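Binding component of ABC transporter (Wolinella succinogenes, PDB 3K4U) binds lysine between two lobes and probably hands its solute to an ABC transporter, as a family 3 bacterial solute-binding protein. Local coordinates at residues D31-L34 and A35-M38; L164-N167 and V168-A172; F209-Q212 and I213-G217. One frame throughout, in Å; residues are numbered along the deposited sequence.

Contact 1. Residues D31-L34 and A35-M38; sequences DVDL and AREM
Asp33 and Arg36, one turn apart on helix 30-41, face each other as a long salt bridge, with OD1 of Asp33 3.8 Å from NH1 of Arg36. The carboxylate oxygen lies at the edge of the guanidinium and in its plane, yet the two flat groups are turned 63° against each other, so they do not meet as a two-pronged pair. The stronger partner of Asp33 is elsewhere: Trp226 of helix 218-228 donates its indole N-H to OD2, leaving OD1 to deal with the arginine. Arginine suits this exposed position because its chain, with CG anti to the backbone N (chi1 -171°) and a bend at chi3, can fold back along the helix.

CG1 of Val32 packs against the same guanidinium, 3.5 Å from NH1 of Arg36, approaching it obliquely. Here the helix is amphipathic, in the Rossmann-like lobe of a periplasmic binding protein: its apolar side sets Val32 on Leu11 and Met38, a selenomethionine, on Leu7, both of strand 6-11, while Leu34 lies on Leu222 and Tyr88. Ala35 is buried and brings only a methyl.

The backbone adds four i to i+4 bonds. Ala35 N gives its hydrogen to Asp31 O at 2.8 Å, Arg36 N to Val32 O, and Glu37 N to Asp33 O at 2.9 Å. Met38 N reaches Leu34 O at 2.8 Å with a straight N-H.

Contact 2. Residues L164-N167 and V168-A172; sequences LPFN and VAFMA
Helix 164-175 starts directly behind Phe162 and Asp163, two residues of the lysine pocket, and in its opening turns Phe166 and Phe170 run alongside each other in the same direction. Their planes are close to parallel, 18° apart, but the rings have slid past each other: the centroids are 5.8 Å apart and overlap is slight. What touches is CE2 of Phe166 and CD1 of Phe170, at 3.9 Å. Both rings leave the helix with CG anti to the backbone N, chi1 178° in Phe166 and -169° in Phe170, and this shared torsion sends the i and i+4 rings off the same way.

In this alpha/beta lobe the helix follows strand 159-163, and its two rings are buried against helix 145-154, Phe170 on Val149 and Leu153, Phe166 on the pocket residue Glu145. Phe166 also meets the ring of Phe162 and touches Tyr15, placing it in a second shell around the ligand. In plane with its ring, at the edge, sits OD1 of Asn167.

On another side of the helix, CD2 of Leu164 meets CG1 of Val168, one turn on, at 4.0 Å, two branched chains crossing beside His181. Pro165 suits the first turn, where no preceding turn asks for its missing N-H. Its carbonyl O accepts a weak bond from Ala169 N at 3.4 Å, whereas Phe170 N binds Phe166 O and Met171 N binds Asn167 O, each at 2.8 Å.

Contact 3. Residues F209-Q212 and I213-G217; sequences FLAQ and IKHDG
Ile213 crosses Phe209 at a slant, its CG1 over one face of the ring and its CG2 3.8 Å from CE1. A chi1 of 58° wedges CG1 in between N and C of its own backbone, while CG2 stays on the backbone N side, in touch with the ring rim. Cut back to an alanine here, the side chain would probably leave that face of Phe209 uncovered and a gap beside Leu210, whose CD1 lies 4.4 Å from the isoleucine CD1.

Leu210 and Lys214 run alongside: CE of Lys214 passes CD1 of Leu210 at 4.2 Å on the way to the carbonyl O of Tyr88, which takes a hydrogen bond from the ammonium. Gln212 and Asp216 cross with amide and carboxylate planes 70° apart; NE2 gives OD1 a weak hydrogen bond of 2.7 Å, poorly angled.

Gly217, with phi at 101°, is the first residue to leave helical angles, a conformation easy for a residue without a side chain, and serves as N-cap for the next helix. Ile213 packs on Ser218 and Tyr219 of that helix 218-228, Phe209 lies on Glu37 and Met38 of helix 30-41, and the ring of His215 meets Tyr188 of the second subunit.

Contacts 1 and 3 belong to one lobe and touch directly, their centres 13 Å apart. CZ of Phe209 comes within 3.6 Å of Met38 N, and Leu34 CD1 lies 4.2 Å from Ile213 CD1, packing helix 30-41 against helix 200-216. Contact 2 belongs to the other lobe, its centre 21 Å from that of contact 1 and 25 Å from that of contact 3, with no touch to either. The bound lysine lies in the cleft between the lobes: the side chain of Asp31 in contact 1 is about 8 Å from it, that of Phe166 in contact 2 about 7 Å. Both helices therefore start near the cleft, one in each lobe, without Asp31 or Phe166 belonging to the pocket.

Contact 1. Residues D31-L34 and A35-M38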
ATOM      1  N   ASP E  31      10.580  27.534 -16.377  1.00 21.68           N
ATOM      2  CA  ASP E  31       9.710  28.515 -15.708  1.00 21.90           C
ATOM      3  C   ASP E  31       8.761  29.335 -16.609  1.00 21.20           C
ATOM      4  O   ASP E  31       7.650  29.663 -16.182  1.00 22.85           O
ATOM      5  CB  ASP E  31      10.526  29.458 -14.820  1.00 22.49           C
ATOM      6  CG  ASP E  31      11.038  28.762 -13.561  1.00 33.37           C
ATOM      7  OD1 ASP E  31      11.973  29.255 -12.913  1.00 22.90           O
ATOM      8  OD2 ASP E  31      10.505  27.697 -13.211  1.00 23.14           O
ATOM      9  N   VAL E  32       9.170  29.674 -17.827  1.00 18.23           N
ATOM     10  CA  VAL E  32       8.327  30.497 -18.678  1.00 15.75           C
ATOM     11  C   VAL E  32       7.167  29.698 -19.223  1.00 14.40           C
ATOM     12  O   VAL E  32       6.011  30.105 -19.107  1.00 14.57           O
ATOM     13  CB  VAL E  32       9.128  31.213 -19.789  1.00 16.42           C
ATOM     14  CG1 VAL E  32       8.188  32.022 -20.676  1.00  2.38           C
ATOM     15  CG2 VAL E  32      10.272  32.120 -19.158  1.00  3.11           C
ATOM     16  N   ASP E  33       7.443  28.548 -19.805  1.00 14.22           N
ATOM     17  CA  ASP E  33       6.367  27.581 -20.111  1.00 14.83           C
ATOM     18  C   ASP E  33       5.366  27.327 -18.945  1.00 14.44           C
ATOM     19  O   ASP E  33       4.159  27.173 -19.175  1.00 13.09           O
ATOM     20  CB  ASP E  33       6.980  26.266 -20.622  1.00 15.35           C
ATOM     21  CG  ASP E  33       7.731  26.469 -21.931  1.00 37.54           C
ATOM     22  OD1 ASP E  33       7.655  27.617 -22.448  1.00 17.31           O
ATOM     23  OD2 ASP E  33       8.380  25.525 -22.444  1.00 15.84           O
ATOM     24  N   LEU E  34       5.869  27.286 -17.710  1.00 14.94           N
ATOM     25  CA  LEU E  34       5.010  27.092 -16.557  1.00 15.95           C
ATOM     26  C   LEU E  34       4.161  28.311 -16.381  1.00 16.17           C
ATOM     27  O   LEU E  34       2.922  28.230 -16.268  1.00 15.99           O
ATOM     28  CB  LEU E  34       5.855  26.868 -15.289  1.00 16.64           C
ATOM     29  CG  LEU E  34       6.111  25.461 -14.708  1.00 18.39           C
ATOM     30  CD1 LEU E  34       5.751  24.347 -15.652  1.00 16.19           C
ATOM     31  CD2 LEU E  34       7.530  25.298 -14.187  1.00 16.11           C
ATOM     32  N   ALA E  35       4.844  29.446 -16.350  1.00 17.41           N
ATOM     33  CA  ALA E  35       4.203  30.764 -16.232  1.00 18.86           C
ATOM     34  C   ALA E  35       3.202  30.984 -17.345  1.00 19.84           C
ATOM     35  O   ALA E  35       2.170  31.621 -17.145  1.00 19.98           O
ATOM     36  CB  ALA E  35       5.250  31.848 -16.242  1.00 18.85           C
ATOM     37  N   ARG E  36       3.496  30.425 -18.512  1.00 21.23           N
ATOM     38  CA  ARG E  36       2.580  30.506 -19.654  1.00 22.58           C
ATOM     39  C   ARG E  36       1.337  29.651 -19.386  1.00 22.68           C
ATOM     40  O   ARG E  36       0.221  30.111 -19.609  1.00 23.43           O
ATOM     41  CB  ARG E  36       3.306  30.150 -20.972  1.00 23.29           C
ATOM     42  CG  ARG E  36       2.507  30.400 -22.241  1.00 48.43           C
ATOM     43  CD  ARG E  36       3.388  30.375 -23.525  1.00 25.57           C
ATOM     44  NE  ARG E  36       3.980  31.683 -23.820  1.00 48.72           N
ATOM     45  CZ  ARG E  36       5.275  31.971 -23.718  1.00 25.79           C
ATOM     46  NH1 ARG E  36       6.150  31.038 -23.353  1.00 49.29           N
ATOM     47  NH2 ARG E  36       5.705  33.194 -23.995  1.00 48.97           N
ATOM     48  N   GLU E  37       1.524  28.430 -18.889  1.00 22.97           N
ATOM     49  CA  GLU E  37       0.392  27.516 -18.569  1.00 23.83           C
ATOM     50  C   GLU E  37      -0.503  28.105 -17.495  1.00 24.52           C
ATOM     51  O   GLU E  37      -1.717  28.153 -17.626  1.00 23.97           O
ATOM     52  CB  GLU E  37       0.872  26.135 -18.076  1.00 23.24           C
ATOM     53  CG  GLU E  37       1.386  25.176 -19.165  1.00 44.34           C
ATOM     54  CD  GLU E  37       0.297  24.703 -20.131  1.00 24.11           C
ATOM     55  OE1 GLU E  37      -0.896  24.603 -19.728  1.00 44.82           O
ATOM     56  OE2 GLU E  37       0.628  24.435 -21.304  1.00 44.66           O
HETATM   57  N   MSE E  38       0.135  28.528 -16.416  1.00 25.61           N
HETATM   58  CA  MSE E  38      -0.549  29.124 -15.328  1.00 26.31           C
HETATM   59  C   MSE E  38      -1.405  30.289 -15.814  1.00 25.42           C
HETATM   60  O   MSE E  38      -2.559  30.412 -15.415  1.00 25.37           O
HETATM   61  CB  MSE E  38       0.477  29.550 -14.306  1.00 28.69           C
HETATM   62  CG  MSE E  38      -0.127  30.033 -13.050  1.00  7.82           C
HETATM   63 SE   MSE E  38       1.156  30.876 -11.864  1.00 34.09          SE
HETATM   64  CE  MSE E  38       2.392  29.366 -11.626  1.00  7.32           C
TER

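Contact 2. Residues L164-N167 and V168-A172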
ATOM      1  N   LEU E 164      22.219  21.709  -9.590  1.00 23.96           N
ATOM      2  CA  LEU E 164      22.591  20.627 -10.495  1.00 25.47           C
ATOM      3  C   LEU E 164      21.996  20.733 -11.898  1.00 25.04           C
ATOM      4  O   LEU E 164      22.651  20.358 -12.871  1.00 24.85           O
ATOM      5  CB  LEU E 164      22.201  19.284  -9.872  1.00 26.87           C
ATOM      6  CG  LEU E 164      22.602  18.008 -10.593  1.00 32.54           C
ATOM      7  CD1 LEU E 164      22.920  17.009  -9.544  1.00 27.89           C
ATOM      8  CD2 LEU E 164      21.485  17.510 -11.478  1.00 27.52           C
ATOM      9  N   PRO E 165      20.745  21.216 -12.013  1.00 24.59           N
ATOM     10  CA  PRO E 165      20.190  21.222 -13.368  1.00 24.14           C
ATOM     11  C   PRO E 165      20.840  22.268 -14.234  1.00 23.91           C
ATOM     12  O   PRO E 165      20.887  22.105 -15.445  1.00 24.02           O
ATOM     13  CB  PRO E 165      18.710  21.491 -13.146  1.00 24.32           C
ATOM     14  CG  PRO E 165      18.471  21.039 -11.683  1.00  4.09           C
ATOM     15  CD  PRO E 165      19.714  21.477 -10.997  1.00 24.25           C
ATOM     16  N   PHE E 166      21.409  23.287 -13.610  1.00 24.53           N
ATOM     17  CA  PHE E 166      22.259  24.233 -14.336  1.00 26.30           C
ATOM     18  C   PHE E 166      23.472  23.547 -14.935  1.00 28.37           C
ATOM     19  O   PHE E 166      23.738  23.673 -16.141  1.00 30.14           O
ATOM     20  CB  PHE E 166      22.694  25.391 -13.446  1.00 26.66           C
ATOM     21  CG  PHE E 166      23.622  26.373 -14.120  1.00 37.66           C
ATOM     22  CD1 PHE E 166      23.142  27.586 -14.602  1.00 26.81           C
ATOM     23  CD2 PHE E 166      24.992  26.101 -14.230  1.00 27.47           C
ATOM     24  CE1 PHE E 166      23.994  28.500 -15.210  1.00 37.54           C
ATOM     25  CE2 PHE E 166      25.861  27.021 -14.838  1.00 37.76           C
ATOM     26  CZ  PHE E 166      25.357  28.218 -15.332  1.00 27.43           C
ATOM     27  N   ASN E 167      24.195  22.805 -14.106  1.00 28.41           N
ATOM     28  CA  ASN E 167      25.371  22.090 -14.556  1.00 27.98           C
ATOM     29  C   ASN E 167      25.133  21.167 -15.732  1.00 27.68           C
ATOM     30  O   ASN E 167      25.885  21.175 -16.700  1.00 26.74           O
ATOM     31  CB  ASN E 167      25.999  21.348 -13.393  1.00 28.35           C
ATOM     32  CG  ASN E 167      26.475  22.282 -12.319  1.00 31.08           C
ATOM     33  OD1 ASN E 167      26.976  23.381 -12.600  1.00 28.49           O
ATOM     34  ND2 ASN E 167      26.325  21.860 -11.071  1.00 29.09           N
ATOM     35  N   VAL E 168      24.081  20.374 -15.699  1.00 29.21           N
ATOM     36  CA  VAL E 168      23.919  19.507 -16.874  1.00 30.00           C
ATOM     37  C   VAL E 168      23.627  20.289 -18.161  1.00 31.34           C
ATOM     38  O   VAL E 168      24.122  19.938 -19.204  1.00 31.69           O
ATOM     39  CB  VAL E 168      23.047  18.221 -16.648  1.00 28.86           C
ATOM     40  CG1 VAL E 168      22.393  18.218 -15.346  1.00 13.56           C
ATOM     41  CG2 VAL E 168      22.050  18.036 -17.738  1.00 14.33           C
ATOM     42  N   ALA E 169      22.867  21.372 -18.075  1.00 33.07           N
ATOM     43  CA  ALA E 169      22.584  22.184 -19.257  1.00 33.79           C
ATOM     44  C   ALA E 169      23.850  22.895 -19.723  1.00 35.26           C
ATOM     45  O   ALA E 169      24.109  23.032 -20.920  1.00 34.17           O
ATOM     46  CB  ALA E 169      21.488  23.168 -18.971  1.00 32.84           C
ATOM     47  N   PHE E 170      24.658  23.326 -18.767  1.00 37.75           N
ATOM     48  CA  PHE E 170      25.926  23.925 -19.118  1.00 40.64           C
ATOM     49  C   PHE E 170      26.913  22.930 -19.727  1.00 43.42           C
ATOM     50  O   PHE E 170      27.609  23.264 -20.680  1.00 44.12           O
ATOM     51  CB  PHE E 170      26.531  24.613 -17.910  1.00 41.04           C
ATOM     52  CG  PHE E 170      27.709  25.479 -18.232  1.00 32.97           C
ATOM     53  CD1 PHE E 170      27.550  26.850 -18.399  1.00 41.35           C
ATOM     54  CD2 PHE E 170      28.980  24.929 -18.326  1.00 41.26           C
ATOM     55  CE1 PHE E 170      28.632  27.659 -18.665  1.00 33.07           C
ATOM     56  CE2 PHE E 170      30.066  25.712 -18.597  1.00 33.06           C
ATOM     57  CZ  PHE E 170      29.898  27.087 -18.767  1.00 41.78           C
HETATM   58  N   MSE E 171      26.977  21.721 -19.172  1.00 45.66           N
HETATM   59  CA  MSE E 171      27.824  20.659 -19.700  1.00 47.57           C
HETATM   60  C   MSE E 171      27.507  20.372 -21.141  1.00 46.01           C
HETATM   61  O   MSE E 171      28.395  20.049 -21.913  1.00 45.99           O
HETATM   62  CB  MSE E 171      27.653  19.367 -18.900  1.00 51.85           C
HETATM   63  CG  MSE E 171      28.471  19.290 -17.618  1.00 51.43           C
HETATM   64 SE   MSE E 171      30.365  19.714 -17.891  1.00 58.67          SE
HETATM   65  CE  MSE E 171      30.876  18.185 -19.021  1.00 51.40           C
ATOM     66  N   ALA E 172      26.240  20.484 -21.504  1.00 45.39           N
ATOM     67  CA  ALA E 172      25.813  20.189 -22.862  1.00 45.85           C
ATOM     68  C   ALA E 172      26.291  21.244 -23.830  1.00 47.05           C
ATOM     69  O   ALA E 172      26.824  20.916 -24.884  1.00 47.80           O
ATOM     70  CB  ALA E 172      24.312  20.059 -22.941  1.00 45.66           C
TER

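Contact 3. Residues F209-Q212 and I213-G217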
ATOM      1  N   PHE E 209      -3.270  23.916  -8.998  1.00 14.64           N
ATOM      2  CA  PHE E 209      -2.760  24.030 -10.373  1.00 13.61           C
ATOM      3  C   PHE E 209      -1.524  23.168 -10.514  1.00 14.19           C
ATOM      4  O   PHE E 209      -1.361  22.461 -11.525  1.00 15.05           O
ATOM      5  CB  PHE E 209      -2.468  25.506 -10.763  1.00 11.48           C
ATOM      6  CG  PHE E 209      -1.516  25.650 -11.925  1.00  4.14           C
ATOM      7  CD1 PHE E 209      -1.949  25.451 -13.229  1.00  8.48           C
ATOM      8  CD2 PHE E 209      -0.193  25.970 -11.711  1.00  7.99           C
ATOM      9  CE1 PHE E 209      -1.057  25.540 -14.314  1.00  4.01           C
ATOM     10  CE2 PHE E 209       0.703  26.065 -12.807  1.00  5.17           C
ATOM     11  CZ  PHE E 209       0.262  25.836 -14.102  1.00  6.23           C
ATOM     12  N   LEU E 210      -0.674  23.191  -9.487  1.00 13.97           N
ATOM     13  CA  LEU E 210       0.514  22.309  -9.463  1.00 13.72           C
ATOM     14  C   LEU E 210       0.139  20.840  -9.483  1.00 15.07           C
ATOM     15  O   LEU E 210       0.713  20.074 -10.246  1.00 15.11           O
ATOM     16  CB  LEU E 210       1.416  22.600  -8.281  1.00 12.11           C
ATOM     17  CG  LEU E 210       2.771  21.899  -8.253  1.00 16.93           C
ATOM     18  CD1 LEU E 210       3.571  22.131  -9.529  1.00 11.44           C
ATOM     19  CD2 LEU E 210       3.592  22.368  -7.056  1.00 11.79           C
ATOM     20  N   ALA E 211      -0.845  20.448  -8.670  1.00 16.29           N
ATOM     21  CA  ALA E 211      -1.304  19.051  -8.666  1.00 16.10           C
ATOM     22  C   ALA E 211      -1.843  18.657 -10.048  1.00 16.74           C
ATOM     23  O   ALA E 211      -1.568  17.556 -10.515  1.00 16.24           O
ATOM     24  CB  ALA E 211      -2.346  18.862  -7.636  1.00 15.54           C
ATOM     25  N   GLN E 212      -2.585  19.567 -10.699  1.00 17.29           N
ATOM     26  CA  GLN E 212      -3.126  19.334 -12.056  1.00 17.77           C
ATOM     27  C   GLN E 212      -2.087  19.053 -13.134  1.00 17.43           C
ATOM     28  O   GLN E 212      -2.286  18.193 -13.992  1.00 16.00           O
ATOM     29  CB  GLN E 212      -4.001  20.496 -12.526  1.00 18.49           C
ATOM     30  CG  GLN E 212      -5.489  20.174 -12.571  1.00 34.54           C
ATOM     31  CD  GLN E 212      -5.894  19.316 -13.776  1.00 20.11           C
ATOM     32  OE1 GLN E 212      -6.978  18.747 -13.790  1.00 34.40           O
ATOM     33  NE2 GLN E 212      -5.046  19.254 -14.789  1.00 34.26           N
ATOM     34  N   ILE E 213      -0.976  19.776 -13.103  1.00 17.67           N
ATOM     35  CA  ILE E 213      -0.001  19.595 -14.176  1.00 17.21           C
ATOM     36  C   ILE E 213       0.940  18.429 -13.956  1.00 18.55           C
ATOM     37  O   ILE E 213       1.445  17.840 -14.929  1.00 19.20           O
ATOM     38  CB  ILE E 213       0.682  20.898 -14.598  1.00 15.33           C
ATOM     39  CG1 ILE E 213       1.388  21.566 -13.436  1.00  7.47           C
ATOM     40  CG2 ILE E 213      -0.399  21.844 -15.058  1.00  9.69           C
ATOM     41  CD1 ILE E 213       2.643  22.250 -13.815  1.00 13.75           C
ATOM     42  N   LYS E 214       1.128  18.056 -12.697  1.00 19.73           N
ATOM     43  CA  LYS E 214       1.788  16.775 -12.367  1.00 21.48           C
ATOM     44  C   LYS E 214       1.000  15.546 -12.873  1.00 23.10           C
ATOM     45  O   LYS E 214       1.606  14.579 -13.327  1.00 23.69           O
ATOM     46  CB  LYS E 214       2.000  16.639 -10.863  1.00 21.47           C
ATOM     47  CG  LYS E 214       2.803  17.741 -10.203  1.00  8.33           C
ATOM     48  CD  LYS E 214       4.314  17.448 -10.301  1.00 21.67           C
ATOM     49  CE  LYS E 214       5.066  18.232  -9.230  1.00  8.26           C
ATOM     50  NZ  LYS E 214       6.541  18.203  -9.484  1.00 21.47           N
ATOM     51  N   HIS E 215      -0.333  15.598 -12.822  1.00 23.81           N
ATOM     52  CA  HIS E 215      -1.170  14.456 -13.207  1.00 25.02           C
ATOM     53  C   HIS E 215      -1.654  14.483 -14.674  1.00 24.84           C
ATOM     54  O   HIS E 215      -1.925  13.474 -15.255  1.00 24.62           O
ATOM     55  CB  HIS E 215      -2.314  14.273 -12.174  1.00 26.35           C
ATOM     56  CG  HIS E 215      -1.824  14.067 -10.762  1.00 27.00           C
ATOM     57  ND1 HIS E 215      -2.165  14.902  -9.715  1.00 27.97           N
ATOM     58  CD2 HIS E 215      -0.987  13.139 -10.230  1.00 27.53           C
ATOM     59  CE1 HIS E 215      -1.570  14.500  -8.603  1.00 26.74           C
ATOM     60  NE2 HIS E 215      -0.854  13.426  -8.886  1.00 27.78           N
ATOM     61  N   ASP E 216      -1.731  15.661 -15.262  1.00 26.34           N
ATOM     62  CA  ASP E 216      -1.947  15.894 -16.710  1.00 26.83           C
ATOM     63  C   ASP E 216      -0.985  15.246 -17.686  1.00 26.58           C
ATOM     64  O   ASP E 216      -1.386  14.887 -18.766  1.00 27.36           O
ATOM     65  CB  ASP E 216      -1.735  17.388 -17.002  1.00 27.54           C
ATOM     66  CG  ASP E 216      -2.972  18.170 -16.875  1.00 23.87           C
ATOM     67  OD1 ASP E 216      -3.990  17.532 -16.534  1.00 27.90           O
ATOM     68  OD2 ASP E 216      -2.933  19.399 -17.125  1.00 27.48           O
ATOM     69  N   GLY E 217       0.300  15.208 -17.362  1.00 25.72           N
ATOM     70  CA  GLY E 217       1.304  14.969 -18.383  1.00 25.41           C
ATOM     71  C   GLY E 217       1.997  16.266 -18.812  1.00 25.52           C
ATOM     72  O   GLY E 217       3.132  16.224 -19.273  1.00 25.89           O
TER